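Local coordinates for glycosyl transferases group 1 family protein (Francisella tularensis subsp. tularensis, PDB 5I45) that probably transfers a sugar residue, as a GT-B glycosyltransferase of which this chain is the C-terminal, Rossmann-like domain, at residues G36-T41 with D75-L80; I66-P71 with I96-D101; Y30-F35 with I114-S119; A50-L55 with A87-Q92; W61-I66 with K91-I96. One frame throughout, in Å; residues are numbered along the deposited sequence.

Contact 1 of 5, residues G36-T41 with D75-L80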
# COMPACT_ATOMS: atom_id res chain seq x y z
N GLY A 36 -4.47 -7.05 2.58
CA GLY A 36 -4.40 -8.36 3.16
C GLY A 36 -4.83 -8.41 4.59
O GLY A 36 -5.30 -7.43 5.17
N ARG A 37 -4.65 -9.57 5.17
CA ARG A 37 -5.08 -9.80 6.52
C ARG A 37 -4.41 -8.85 7.51
O ARG A 37 -3.24 -8.50 7.36
CB ARG A 37 -4.76 -11.26 6.83
CG ARG A 37 -5.14 -11.73 8.19
CD ARG A 37 -4.88 -13.22 8.28
NE ARG A 37 -4.96 -13.64 9.68
CZ ARG A 37 -4.99 -14.89 10.12
NH1 ARG A 37 -5.01 -15.92 9.30
NH2 ARG A 37 -5.04 -15.09 11.43
N ILE A 38 -5.17 -8.42 8.50
CA ILE A 38 -4.67 -7.54 9.56
C ILE A 38 -4.14 -8.45 10.66
O ILE A 38 -4.91 -9.11 11.37
CB ILE A 38 -5.77 -6.62 10.11
CG1 ILE A 38 -6.26 -5.69 9.01
CG2 ILE A 38 -5.29 -5.85 11.33
CD1 ILE A 38 -7.52 -4.93 9.37
N ARG A 39 -2.82 -8.48 10.79
CA ARG A 39 -2.15 -9.39 11.73
C ARG A 39 -0.75 -8.86 11.93
O ARG A 39 -0.16 -8.32 11.00
CB ARG A 39 -2.12 -10.81 11.13
CG ARG A 39 -1.48 -11.87 11.99
CD ARG A 39 -1.83 -13.29 11.52
NE ARG A 39 -1.08 -14.31 12.27
CZ ARG A 39 -1.36 -14.68 13.52
NH1 ARG A 39 -2.41 -14.20 14.19
NH2 ARG A 39 -0.59 -15.59 14.11
N LYS A 40 -0.19 -9.02 13.12
CA LYS A 40 1.12 -8.43 13.37
C LYS A 40 2.20 -8.95 12.42
O LYS A 40 3.03 -8.17 11.95
CB LYS A 40 1.60 -8.62 14.80
CG LYS A 40 2.86 -7.81 15.05
CD LYS A 40 2.51 -6.41 15.47
CE LYS A 40 2.01 -6.46 16.89
NZ LYS A 40 3.11 -6.92 17.76
N THR A 41 2.19 -10.24 12.12
CA THR A 41 3.19 -10.79 11.19
C THR A 41 3.10 -10.24 9.77
O THR A 41 4.04 -10.41 8.98
CB THR A 41 3.10 -12.30 11.15
OG1 THR A 41 1.76 -12.67 10.79
CG2 THR A 41 3.42 -12.88 12.50
N ASP A 75 -8.39 -8.08 18.61
CA ASP A 75 -7.79 -7.23 19.63
C ASP A 75 -6.69 -6.35 19.04
O ASP A 75 -6.57 -5.19 19.38
CB ASP A 75 -7.23 -8.08 20.79
CG ASP A 75 -5.94 -8.80 20.43
OD1 ASP A 75 -5.92 -9.59 19.42
OD2 ASP A 75 -4.95 -8.56 21.16
N PHE A 76 -5.91 -6.94 18.14
CA PHE A 76 -4.82 -6.23 17.45
C PHE A 76 -5.36 -5.09 16.60
O PHE A 76 -4.88 -3.97 16.64
CB PHE A 76 -4.01 -7.25 16.65
CG PHE A 76 -2.96 -6.66 15.76
CD1 PHE A 76 -1.86 -6.02 16.30
CD2 PHE A 76 -3.04 -6.78 14.39
CE1 PHE A 76 -0.89 -5.48 15.47
CE2 PHE A 76 -2.08 -6.26 13.57
CZ PHE A 76 -1.01 -5.62 14.10
N LYS A 77 -6.43 -5.36 15.86
CA LYS A 77 -7.05 -4.33 15.06
C LYS A 77 -7.58 -3.20 15.95
O LYS A 77 -7.37 -2.02 15.64
CB LYS A 77 -8.14 -4.92 14.19
CG LYS A 77 -8.86 -3.90 13.34
CD LYS A 77 -9.84 -4.57 12.40
CE LYS A 77 -10.68 -3.55 11.66
NZ LYS A 77 -11.87 -3.17 12.44
N LYS A 78 -8.20 -3.54 17.08
CA LYS A 78 -8.68 -2.51 18.02
C LYS A 78 -7.54 -1.62 18.54
O LYS A 78 -7.70 -0.38 18.66
CB LYS A 78 -9.40 -3.15 19.19
CG LYS A 78 -10.86 -3.48 18.93
CD LYS A 78 -11.55 -4.13 20.14
CE LYS A 78 -11.21 -3.51 21.50
NZ LYS A 78 -9.92 -3.96 22.14
N GLU A 79 -6.40 -2.23 18.83
CA GLU A 79 -5.24 -1.46 19.31
C GLU A 79 -4.77 -0.52 18.21
O GLU A 79 -4.41 0.60 18.48
CB GLU A 79 -4.11 -2.37 19.79
CG GLU A 79 -2.73 -1.74 20.01
CD GLU A 79 -2.57 -0.85 21.24
OE1 GLU A 79 -3.58 -0.63 21.96
OE2 GLU A 79 -1.42 -0.35 21.52
N LEU A 80 -4.73 -0.99 16.97
CA LEU A 80 -4.35 -0.10 15.87
C LEU A 80 -5.31 1.08 15.72
O LEU A 80 -4.88 2.23 15.54
CB LEU A 80 -4.25 -0.88 14.57
CG LEU A 80 -3.19 -1.97 14.55
CD1 LEU A 80 -3.25 -2.62 13.17
CD2 LEU A 80 -1.81 -1.48 14.90

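Contact 2 of 5, residues I66-P71 with I96-D101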
# COMPACT_ATOMS: atom_id res chain seq x y z
N ILE A 66 -6.80 -2.28 3.65
CA ILE A 66 -7.72 -3.08 2.84
C ILE A 66 -7.57 -4.54 3.26
O ILE A 66 -6.63 -5.21 2.85
CB ILE A 66 -7.41 -2.96 1.32
CG1 ILE A 66 -7.28 -1.49 0.90
CG2 ILE A 66 -8.46 -3.69 0.49
CD1 ILE A 66 -8.54 -0.69 1.12
N GLY A 67 -8.45 -5.00 4.14
CA GLY A 67 -8.42 -6.40 4.62
C GLY A 67 -9.10 -6.46 5.96
O GLY A 67 -9.59 -5.44 6.48
N GLU A 68 -9.15 -7.64 6.55
CA GLU A 68 -9.75 -7.76 7.86
C GLU A 68 -8.94 -8.60 8.79
O GLU A 68 -8.02 -9.32 8.38
CB GLU A 68 -11.19 -8.27 7.78
CG GLU A 68 -12.13 -7.23 7.19
CD GLU A 68 -13.59 -7.47 7.52
OE1 GLU A 68 -13.94 -8.60 7.93
OE2 GLU A 68 -14.38 -6.53 7.37
N ALA A 69 -9.28 -8.47 10.06
CA ALA A 69 -8.67 -9.24 11.10
C ALA A 69 -9.55 -10.47 11.33
O ALA A 69 -10.78 -10.33 11.45
CB ALA A 69 -8.61 -8.43 12.37
N THR A 70 -8.95 -11.64 11.43
CA THR A 70 -9.69 -12.83 11.82
C THR A 70 -9.96 -12.72 13.33
O THR A 70 -9.38 -11.86 14.02
CB THR A 70 -8.90 -14.10 11.53
OG1 THR A 70 -7.72 -14.09 12.32
CG2 THR A 70 -8.55 -14.21 10.05
N PRO A 71 -10.84 -13.58 13.87
CA PRO A 71 -11.15 -13.48 15.30
C PRO A 71 -9.96 -13.39 16.26
O PRO A 71 -9.97 -12.60 17.18
CB PRO A 71 -11.95 -14.74 15.54
CG PRO A 71 -12.75 -14.86 14.29
CD PRO A 71 -11.73 -14.55 13.21
N ILE A 96 -10.88 -0.15 5.89
CA ILE A 96 -11.98 -0.39 4.94
C ILE A 96 -12.71 -1.68 5.28
O ILE A 96 -12.11 -2.64 5.71
CB ILE A 96 -11.42 -0.37 3.50
CG1 ILE A 96 -10.82 1.01 3.20
CG2 ILE A 96 -12.49 -0.76 2.47
CD1 ILE A 96 -11.79 2.17 3.25
N GLY A 97 -14.03 -1.67 5.12
CA GLY A 97 -14.84 -2.85 5.39
C GLY A 97 -14.72 -3.90 4.30
O GLY A 97 -14.47 -3.57 3.14
N PHE A 98 -14.91 -5.17 4.67
CA PHE A 98 -14.85 -6.29 3.71
C PHE A 98 -15.98 -6.23 2.69
O PHE A 98 -17.10 -5.88 3.02
CB PHE A 98 -14.87 -7.64 4.46
CG PHE A 98 -15.40 -8.80 3.63
CD1 PHE A 98 -14.61 -9.41 2.66
CD2 PHE A 98 -16.68 -9.30 3.85
CE1 PHE A 98 -15.09 -10.47 1.91
CE2 PHE A 98 -17.17 -10.37 3.11
CZ PHE A 98 -16.38 -10.95 2.14
N ILE A 99 -15.65 -6.55 1.44
CA ILE A 99 -16.66 -6.70 0.38
C ILE A 99 -16.26 -7.97 -0.38
O ILE A 99 -15.07 -8.24 -0.57
CB ILE A 99 -16.77 -5.47 -0.55
CG1 ILE A 99 -17.32 -4.27 0.24
CG2 ILE A 99 -17.70 -5.78 -1.73
CD1 ILE A 99 -17.48 -2.98 -0.55
N ALA A 100 -17.26 -8.75 -0.80
CA ALA A 100 -17.01 -10.00 -1.52
C ALA A 100 -16.65 -9.77 -2.98
O ALA A 100 -15.83 -10.51 -3.55
CB ALA A 100 -18.23 -10.91 -1.41
N ASP A 101 -17.24 -8.74 -3.59
CA ASP A 101 -17.06 -8.45 -5.01
C ASP A 101 -15.62 -8.60 -5.54
O ASP A 101 -14.66 -8.12 -4.94
CB ASP A 101 -17.62 -7.06 -5.35
CG ASP A 101 -17.59 -6.77 -6.83
OD1 ASP A 101 -18.48 -7.29 -7.55
OD2 ASP A 101 -16.71 -6.00 -7.28
O HOH W 1 -9.74 -2.94 7.37
O HOH W 2 -11.12 -4.21 3.41

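Contact 3 of 5, residues Y30-F35 with I114-S119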
# COMPACT_ATOMS: atom_id res chain seq x y z
N TYR A 30 -5.17 11.88 -2.03
CA TYR A 30 -4.19 10.87 -2.48
C TYR A 30 -4.14 9.79 -1.45
O TYR A 30 -4.20 10.07 -0.24
CB TYR A 30 -2.79 11.49 -2.61
CG TYR A 30 -2.73 12.70 -3.48
CD1 TYR A 30 -2.62 12.57 -4.87
CD2 TYR A 30 -2.84 13.97 -2.95
CE1 TYR A 30 -2.60 13.70 -5.70
CE2 TYR A 30 -2.83 15.11 -3.76
CZ TYR A 30 -2.72 14.96 -5.13
OH TYR A 30 -2.69 16.10 -5.90
N GLY A 31 -4.01 8.55 -1.90
CA GLY A 31 -4.02 7.41 -1.03
C GLY A 31 -2.81 6.52 -0.99
O GLY A 31 -2.11 6.32 -1.99
N ILE A 32 -2.62 5.93 0.17
CA ILE A 32 -1.60 4.92 0.46
C ILE A 32 -2.34 3.71 0.98
O ILE A 32 -3.18 3.88 1.87
CB ILE A 32 -0.63 5.39 1.55
CG1 ILE A 32 0.04 6.70 1.19
CG2 ILE A 32 0.37 4.31 1.90
CD1 ILE A 32 0.37 7.50 2.44
N GLY A 33 -2.04 2.50 0.53
CA GLY A 33 -2.74 1.34 1.00
C GLY A 33 -1.85 0.18 1.40
O GLY A 33 -0.69 0.05 0.95
N ILE A 34 -2.42 -0.67 2.25
CA ILE A 34 -1.86 -1.95 2.61
C ILE A 34 -2.97 -3.00 2.47
O ILE A 34 -4.08 -2.79 2.93
CB ILE A 34 -1.19 -1.98 4.01
CG1 ILE A 34 -0.50 -3.33 4.23
CG2 ILE A 34 -2.17 -1.68 5.12
CD1 ILE A 34 0.48 -3.35 5.38
N PHE A 35 -2.65 -4.09 1.79
CA PHE A 35 -3.62 -5.12 1.45
C PHE A 35 -3.40 -6.39 2.23
O PHE A 35 -2.26 -6.80 2.42
CB PHE A 35 -3.51 -5.44 -0.06
CG PHE A 35 -4.03 -4.36 -0.92
CD1 PHE A 35 -3.27 -3.23 -1.17
CD2 PHE A 35 -5.30 -4.46 -1.51
CE1 PHE A 35 -3.76 -2.24 -2.01
CE2 PHE A 35 -5.78 -3.46 -2.32
CZ PHE A 35 -5.03 -2.34 -2.56
N ILE A 114 0.43 4.93 -3.62
CA ILE A 114 1.51 4.16 -2.98
C ILE A 114 0.91 2.95 -2.34
O ILE A 114 -0.17 3.06 -1.73
CB ILE A 114 2.23 5.02 -1.92
CG1 ILE A 114 2.80 6.31 -2.52
CG2 ILE A 114 3.27 4.19 -1.17
CD1 ILE A 114 3.31 7.32 -1.52
N VAL A 115 1.59 1.82 -2.43
CA VAL A 115 1.20 0.59 -1.73
C VAL A 115 2.38 0.12 -0.90
O VAL A 115 3.52 0.13 -1.37
CB VAL A 115 0.72 -0.52 -2.70
CG1 VAL A 115 0.49 -1.83 -1.96
CG2 VAL A 115 -0.56 -0.09 -3.36
N VAL A 116 2.08 -0.25 0.35
CA VAL A 116 3.08 -0.81 1.25
C VAL A 116 2.84 -2.29 1.44
O VAL A 116 1.74 -2.68 1.72
CB VAL A 116 3.09 -0.09 2.61
CG1 VAL A 116 4.15 -0.67 3.51
CG2 VAL A 116 3.35 1.40 2.41
N CYS A 117 3.90 -3.09 1.28
CA CYS A 117 3.85 -4.54 1.49
C CYS A 117 4.83 -4.78 2.63
O CYS A 117 6.01 -4.87 2.41
CB CYS A 117 4.23 -5.25 0.16
SG CYS A 117 3.26 -4.73 -1.31
N ALA A 118 4.31 -4.85 3.86
CA ALA A 118 5.12 -4.81 5.08
C ALA A 118 5.31 -6.17 5.76
O ALA A 118 5.77 -6.22 6.90
CB ALA A 118 4.45 -3.85 6.06
N SER A 119 4.97 -7.25 5.08
CA SER A 119 5.00 -8.56 5.73
C SER A 119 6.37 -8.92 6.27
O SER A 119 7.38 -8.67 5.65
CB SER A 119 4.58 -9.62 4.75
OG SER A 119 4.52 -10.88 5.38
O HOH W 3 -0.05 -4.47 0.57

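Contact 4 of 5, residues A50-L55 with A87-Q92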
# COMPACT_ATOMS: atom_id res chain seq x y z
N ALA A 50 3.92 4.02 10.79
CA ALA A 50 4.53 4.86 9.74
C ALA A 50 3.53 5.93 9.26
O ALA A 50 3.92 7.07 9.01
CB ALA A 50 4.99 4.02 8.56
N ALA A 51 2.28 5.52 9.10
CA ALA A 51 1.25 6.44 8.64
C ALA A 51 1.01 7.53 9.65
O ALA A 51 0.78 8.68 9.29
CB ALA A 51 -0.05 5.70 8.33
N ILE A 52 1.08 7.20 10.94
CA ILE A 52 0.87 8.20 11.99
C ILE A 52 1.98 9.26 11.94
O ILE A 52 1.69 10.45 12.07
CB ILE A 52 0.76 7.52 13.37
CG1 ILE A 52 -0.59 6.81 13.47
CG2 ILE A 52 0.96 8.51 14.50
CD1 ILE A 52 -0.71 5.93 14.69
N VAL A 53 3.22 8.85 11.76
CA VAL A 53 4.33 9.78 11.62
C VAL A 53 4.17 10.62 10.35
O VAL A 53 4.29 11.83 10.34
CB VAL A 53 5.67 8.98 11.57
CG1 VAL A 53 6.83 9.80 11.07
CG2 VAL A 53 5.96 8.35 12.93
N THR A 54 3.88 9.95 9.24
CA THR A 54 3.90 10.61 7.94
C THR A 54 2.73 11.56 7.73
O THR A 54 2.90 12.67 7.20
CB THR A 54 3.89 9.53 6.84
OG1 THR A 54 5.03 8.67 7.01
CG2 THR A 54 3.94 10.15 5.47
N LEU A 55 1.55 11.12 8.07
CA LEU A 55 0.36 11.85 7.70
C LEU A 55 0.12 13.09 8.51
O LEU A 55 -0.67 13.94 8.09
CB LEU A 55 -0.84 10.93 7.64
CG LEU A 55 -0.68 9.83 6.61
CD1 LEU A 55 -1.90 8.94 6.62
CD2 LEU A 55 -0.43 10.38 5.20
N ALA A 87 -3.65 9.56 18.18
CA ALA A 87 -2.80 10.47 17.40
C ALA A 87 -3.62 11.59 16.73
O ALA A 87 -3.04 12.46 16.08
CB ALA A 87 -2.05 9.70 16.32
N GLY A 88 -4.95 11.54 16.83
CA GLY A 88 -5.81 12.53 16.19
C GLY A 88 -5.86 12.39 14.68
O GLY A 88 -6.13 13.38 13.98
N LEU A 89 -5.67 11.17 14.17
CA LEU A 89 -5.62 10.92 12.72
C LEU A 89 -6.73 10.07 12.14
O LEU A 89 -6.56 9.50 11.04
CB LEU A 89 -4.23 10.32 12.39
CG LEU A 89 -3.09 11.33 12.47
CD1 LEU A 89 -1.77 10.63 12.22
CD2 LEU A 89 -3.30 12.48 11.49
N ASP A 90 -7.88 9.99 12.80
CA ASP A 90 -8.96 9.14 12.28
C ASP A 90 -9.59 9.66 10.97
O ASP A 90 -10.35 8.95 10.35
CB ASP A 90 -10.01 8.85 13.35
CG ASP A 90 -10.62 10.09 13.90
OD1 ASP A 90 -10.25 11.19 13.47
OD2 ASP A 90 -11.50 9.95 14.77
N LYS A 91 -9.26 10.88 10.57
CA LYS A 91 -9.64 11.37 9.23
C LYS A 91 -8.66 11.06 8.14
O LYS A 91 -8.91 11.38 6.98
CB LYS A 91 -9.85 12.87 9.25
CG LYS A 91 -11.02 13.27 10.12
CD LYS A 91 -11.42 14.71 9.96
CE LYS A 91 -10.34 15.64 10.46
NZ LYS A 91 -10.00 15.41 11.89
N GLN A 92 -7.53 10.47 8.49
CA GLN A 92 -6.48 10.17 7.52
C GLN A 92 -6.03 8.71 7.51
O GLN A 92 -5.24 8.36 6.66
CB GLN A 92 -5.27 11.07 7.75
CG GLN A 92 -5.49 12.51 7.34
CD GLN A 92 -4.22 13.34 7.51
OE1 GLN A 92 -3.31 13.32 6.65
NE2 GLN A 92 -4.12 14.01 8.61

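Contact 5 of 5, residues W61-I66 with K91-I96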
# COMPACT_ATOMS: atom_id res chain seq x y z
N TRP A 61 -3.13 13.53 2.24
CA TRP A 61 -2.88 12.11 2.07
C TRP A 61 -3.63 11.30 3.09
O TRP A 61 -3.78 11.71 4.26
CB TRP A 61 -1.37 11.82 2.09
CG TRP A 61 -0.71 12.26 0.80
CD1 TRP A 61 -0.48 13.54 0.38
CD2 TRP A 61 -0.27 11.41 -0.28
NE1 TRP A 61 0.07 13.55 -0.88
CE2 TRP A 61 0.24 12.24 -1.28
CE3 TRP A 61 -0.26 10.02 -0.47
CZ2 TRP A 61 0.76 11.73 -2.47
CZ3 TRP A 61 0.26 9.52 -1.65
CH2 TRP A 61 0.75 10.38 -2.64
N THR A 62 -4.06 10.12 2.67
CA THR A 62 -4.84 9.21 3.51
C THR A 62 -4.31 7.80 3.34
O THR A 62 -3.96 7.42 2.25
CB THR A 62 -6.31 9.28 3.08
OG1 THR A 62 -6.77 10.59 3.39
CG2 THR A 62 -7.18 8.23 3.76
N ALA A 63 -4.23 7.06 4.43
CA ALA A 63 -3.83 5.67 4.41
C ALA A 63 -5.06 4.81 4.60
O ALA A 63 -5.89 5.11 5.47
CB ALA A 63 -2.83 5.39 5.52
N VAL A 64 -5.15 3.71 3.85
CA VAL A 64 -6.24 2.76 3.95
C VAL A 64 -5.70 1.36 4.19
O VAL A 64 -4.71 0.93 3.59
CB VAL A 64 -7.21 2.77 2.72
CG1 VAL A 64 -7.98 4.06 2.67
CG2 VAL A 64 -6.49 2.55 1.41
N VAL A 65 -6.36 0.65 5.09
CA VAL A 65 -6.03 -0.73 5.36
C VAL A 65 -7.16 -1.54 4.69
O VAL A 65 -8.34 -1.44 5.11
CB VAL A 65 -6.00 -1.00 6.85
CG1 VAL A 65 -5.73 -2.48 7.11
CG2 VAL A 65 -4.94 -0.13 7.52
N ILE A 66 -6.80 -2.28 3.65
CA ILE A 66 -7.72 -3.08 2.84
C ILE A 66 -7.57 -4.54 3.26
O ILE A 66 -6.63 -5.21 2.85
CB ILE A 66 -7.41 -2.96 1.32
CG1 ILE A 66 -7.28 -1.49 0.90
CG2 ILE A 66 -8.46 -3.69 0.49
CD1 ILE A 66 -8.54 -0.69 1.12
N LYS A 91 -9.26 10.88 10.57
CA LYS A 91 -9.64 11.37 9.23
C LYS A 91 -8.66 11.06 8.14
O LYS A 91 -8.91 11.38 6.98
CB LYS A 91 -9.85 12.87 9.25
CG LYS A 91 -11.02 13.27 10.12
CD LYS A 91 -11.42 14.71 9.96
CE LYS A 91 -10.34 15.64 10.46
NZ LYS A 91 -10.00 15.41 11.89
N GLN A 92 -7.53 10.47 8.49
CA GLN A 92 -6.48 10.17 7.52
C GLN A 92 -6.03 8.71 7.51
O GLN A 92 -5.24 8.36 6.66
CB GLN A 92 -5.27 11.07 7.75
CG GLN A 92 -5.49 12.51 7.34
CD GLN A 92 -4.22 13.34 7.51
OE1 GLN A 92 -3.31 13.32 6.65
NE2 GLN A 92 -4.12 14.01 8.61
N ILE A 93 -6.49 7.89 8.45
CA ILE A 93 -6.10 6.47 8.51
C ILE A 93 -7.38 5.70 8.71
O ILE A 93 -7.97 5.77 9.77
CB ILE A 93 -5.08 6.18 9.61
CG1 ILE A 93 -3.86 7.07 9.40
CG2 ILE A 93 -4.66 4.71 9.54
CD1 ILE A 93 -2.84 7.04 10.53
N ILE A 94 -7.79 4.96 7.68
CA ILE A 94 -9.13 4.35 7.55
C ILE A 94 -9.06 2.84 7.31
O ILE A 94 -8.36 2.39 6.41
CB ILE A 94 -9.86 4.95 6.30
CG1 ILE A 94 -9.85 6.49 6.29
CG2 ILE A 94 -11.27 4.41 6.13
CD1 ILE A 94 -10.70 7.13 7.34
N PHE A 95 -9.79 2.06 8.10
CA PHE A 95 -9.86 0.62 7.93
C PHE A 95 -11.08 0.37 7.09
O PHE A 95 -12.21 0.66 7.51
CB PHE A 95 -10.00 -0.05 9.30
CG PHE A 95 -8.74 -0.01 10.09
CD1 PHE A 95 -8.39 1.11 10.84
CD2 PHE A 95 -7.88 -1.10 10.08
CE1 PHE A 95 -7.19 1.13 11.56
CE2 PHE A 95 -6.70 -1.08 10.80
CZ PHE A 95 -6.36 0.03 11.52
N ILE A 96 -10.88 -0.15 5.89
CA ILE A 96 -11.98 -0.39 4.94
C ILE A 96 -12.71 -1.68 5.28
O ILE A 96 -12.11 -2.64 5.71
CB ILE A 96 -11.42 -0.37 3.50
CG1 ILE A 96 -10.82 1.01 3.20
CG2 ILE A 96 -12.49 -0.76 2.47
CD1 ILE A 96 -11.79 2.17 3.25

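Contact 1 of 5, residues G36-T41 with D75-L80
In this Rossmann-like domain, the loop after strand 30-35 runs past the first half of helix 74-86, and F76 reaches across from the helix to pack against it. No hydrogen bond joins 36-41 to 75-80; the contact rests on an aromatic ring, aliphatic chains and the R39-K40 peptide. CG of F76 is anti to its backbone N (chi1 173°), which carries the ring out to that peptide. There K40 N lies over one face, 3.4 Å from F76 CE2, and R39 C is 3.3 Å from the same CE2. L80 CD1, one helical turn on, sits 3.8 Å above the plane of the opposite face of F76, toward its rim, so the ring is held between loop and helix.

Apolar packing is made by I38, the buried residue of the loop. Its CG2 meets the ring at F76 CD2, 3.9 Å away, while its CD1 comes to 3.8 Å from the aliphatic K77 CD; the I38 and K77 side chains cross obliquely. Charged ends have other partners: K77 forms a salt bridge with E81, and R39 NH1 forms one with D73, just before helix 74-86.

K40 starts with CG anti to its backbone N, then bends at chi2, chi3 and chi4, folding its methylenes across the ring at about a right angle until K40 CE stands 3.4 Å from F76 CE1.

Contact 2 of 5, residues I66-P71 with I96-D101
Just beyond their pairing, strands 61-66 and 93-96 part, and the two loops that follow are linked by E68 and by two waters. From CB of E68 the chain leaves with CG anti to the carbonyl carbon (chi1 -71°) and then runs extended toward 96-101. CG reaches the flank of F98, and CD packs closer, 3.3 Å from F98 CB. OE1 brushes the same methylene at 3.7 Å. OE2 takes the one direct hydrogen bond between the loops, from F98 N at 3.1 Å. The bond is bent, 143° at the hydrogen, and the donor stands above the carboxylate plane, 47° out of it. The F98 ring itself leads away from 66-71.

Nearer the strand ends, two waters bridge the backbones. Water 2 donates to I96 O at 3.0 Å and takes a weak bond from G67 N. Water 1 lies within bonding distance of two carbonyls, 2.7 Å from G67 O and 2.9 Å from I96 O. I66 and I96 lie side by side, pointing the same way; CD1 of I66 meets I96 CG1 at 3.5 Å, a close methyl-to-methylene contact, and W108 of helix 104-111 touches both. The splaying lies at the C-terminal edge of the parallel Rossmann-like sheet, where successive strands release their loops toward separate helices; in GT-B enzymes this edge faces the interdomain cleft.

Contact 3 of 5, residues Y30-F35 with I114-S119
The ring of F35 meets strand 114-117 at its edge: V115 CG2 lies near the ring plane, 4.1 Å from F35 CE1, and the two side chains cross at about a right angle. Water 3 also sits at this edge, in plane, while Y109 of helix 104-111 stacks on the ring. At the other end of strand 30-35, Y30 stacks with W61.

Between these rings the strands run parallel, their axes 4.7 Å apart. G33 works in both directions: its N donates to I114 O at 3.0 Å, and its O accepts from V116 N at 2.9 Å, nearly straight at 169° and close to the C=O axis. A weak bond from I114 N to G31 O precedes them. Where the strands begin to part, water 3 takes over, accepting from F35 N and donating to V116 O at 2.8 Å. I32 lies alongside I114 and V116, with CG2 of I32 4.2 Å from V116 CG2, and I34 lays CG1 against V116 O at 3.4 Å.

Backbone polar groups are thus bonded to each other or to one bridging water within an otherwise hydrocarbon interface, consistent with a buried centre of the Rossmann-like sheet.

Contact 4 of 5, residues A50-L55 with A87-Q92
Three branched side chains are set by similar torsions. In I52, CG2 is anti to the backbone N (chi1 -73°), which turns this methyl toward the loop; L55 and L89 both place CG anti to the carbonyl carbon, chi1 -62° and -72°, and extend from there, each presenting CD1. The result is methyl packing between helix 44-57 and the turn that leads from helix 74-86 into strand 93-96.

I52 CG2 touches A87 CB at 3.7 Å, and L89 CD1 comes in obliquely to 4.1 Å from the same methyl. That CD1 also lies 3.5 Å from I52 O, a carbonyl buried here without any hydrogen-bonding partner, so a methyl group covers a polar atom. A turn later, L55 and Q92 slide past each other in opposite directions; L55 CD1 reaches Q92 O at 3.4 Å and Q92 CB at 4.1 Å. Q92 O also accepts from A63 N, so L55 CD1 lies against a carbonyl that already has a partner.

The loop holds its own shape. G88, with positive phi, ends helix 74-86 in a Schellman motif, and Q92 N bonds back to L89 O at 2.9 Å. On the helix, A50 O accepts from both T54 N and T54 OG1, the hydroxyl at 2.8 Å and above the carbonyl plane.

Around this contact, T54 turns to helix 164-176, while A51, I52 and L55 continue onto I93 and L55 also onto W61 and A63, seating helix 44-57 on the sheet beside the end of helix 74-86.

Contact 5 of 5, residues W61-I66 with K91-I96
Four backbone hydrogen bonds zip strand 61-66 to strand 93-96 in parallel register, with two residues of each facing strand doing the donating. A63 N gives to Q92 O at 2.8 Å, in the carbonyl plane and 166° at the hydrogen. A63 O then accepts from I94 N at 2.9 Å, nearly along the C=O axis. V65 repeats the pattern, its N donating to I94 O and its O receiving I96 N, both at 3.0 Å. Several carbonyls take CA-H contacts as well: the CA atoms of T62 and V64 approach Q92 O and I94 O. The intervening residues T62, V64 and I66 turn their peptide groups the other way, to Y30, I32 and I34, so strand 61-66 is bonded along both edges. The hydroxyl OG1 of T62 is satisfied by P27 O.

On the face of A63 and V65, V65 lies beside F95, and its CG2 sits over the ring in a CH-pi contact, 4.2 Å from the F95 centroid. On the other, V64 CB meets I96 CG1 at 4.0 Å, and T62 CG2 touches I94 CG1 at 4.1 Å.

This is the strand pair of the beta-alpha-beta unit whose helix, 74-86, packs K77, L80 and E81 on F95 and V84 on I93. Helix 104-111 lies against the V64 face through W108, and 93-96 is the outermost strand on this side of the sheet.

From the N terminus, strand 30-35 opens contact 3, whose partner strand 114-117 comes last, so the other four contacts nest inside the long loop it closes. Segments 36-41, 50-55, 61-66 and 66-71 then each begin a contact, and 75-80, 87-92, 91-96 and 96-101 finish them in turn. Contact 1 crosses contacts 2, 4 and 5, and contact 2 also crosses contacts 4 and 5; contacts 4 and 5 end on the same stretch at K91 and Q92, and contacts 2 and 5 share I66 and I96. Contacts 3 and 5 build neighbouring parts of one sheet, contact 2 continues past its edge, and contacts 1 and 4 tie helices 74-86 and 44-57 to loops.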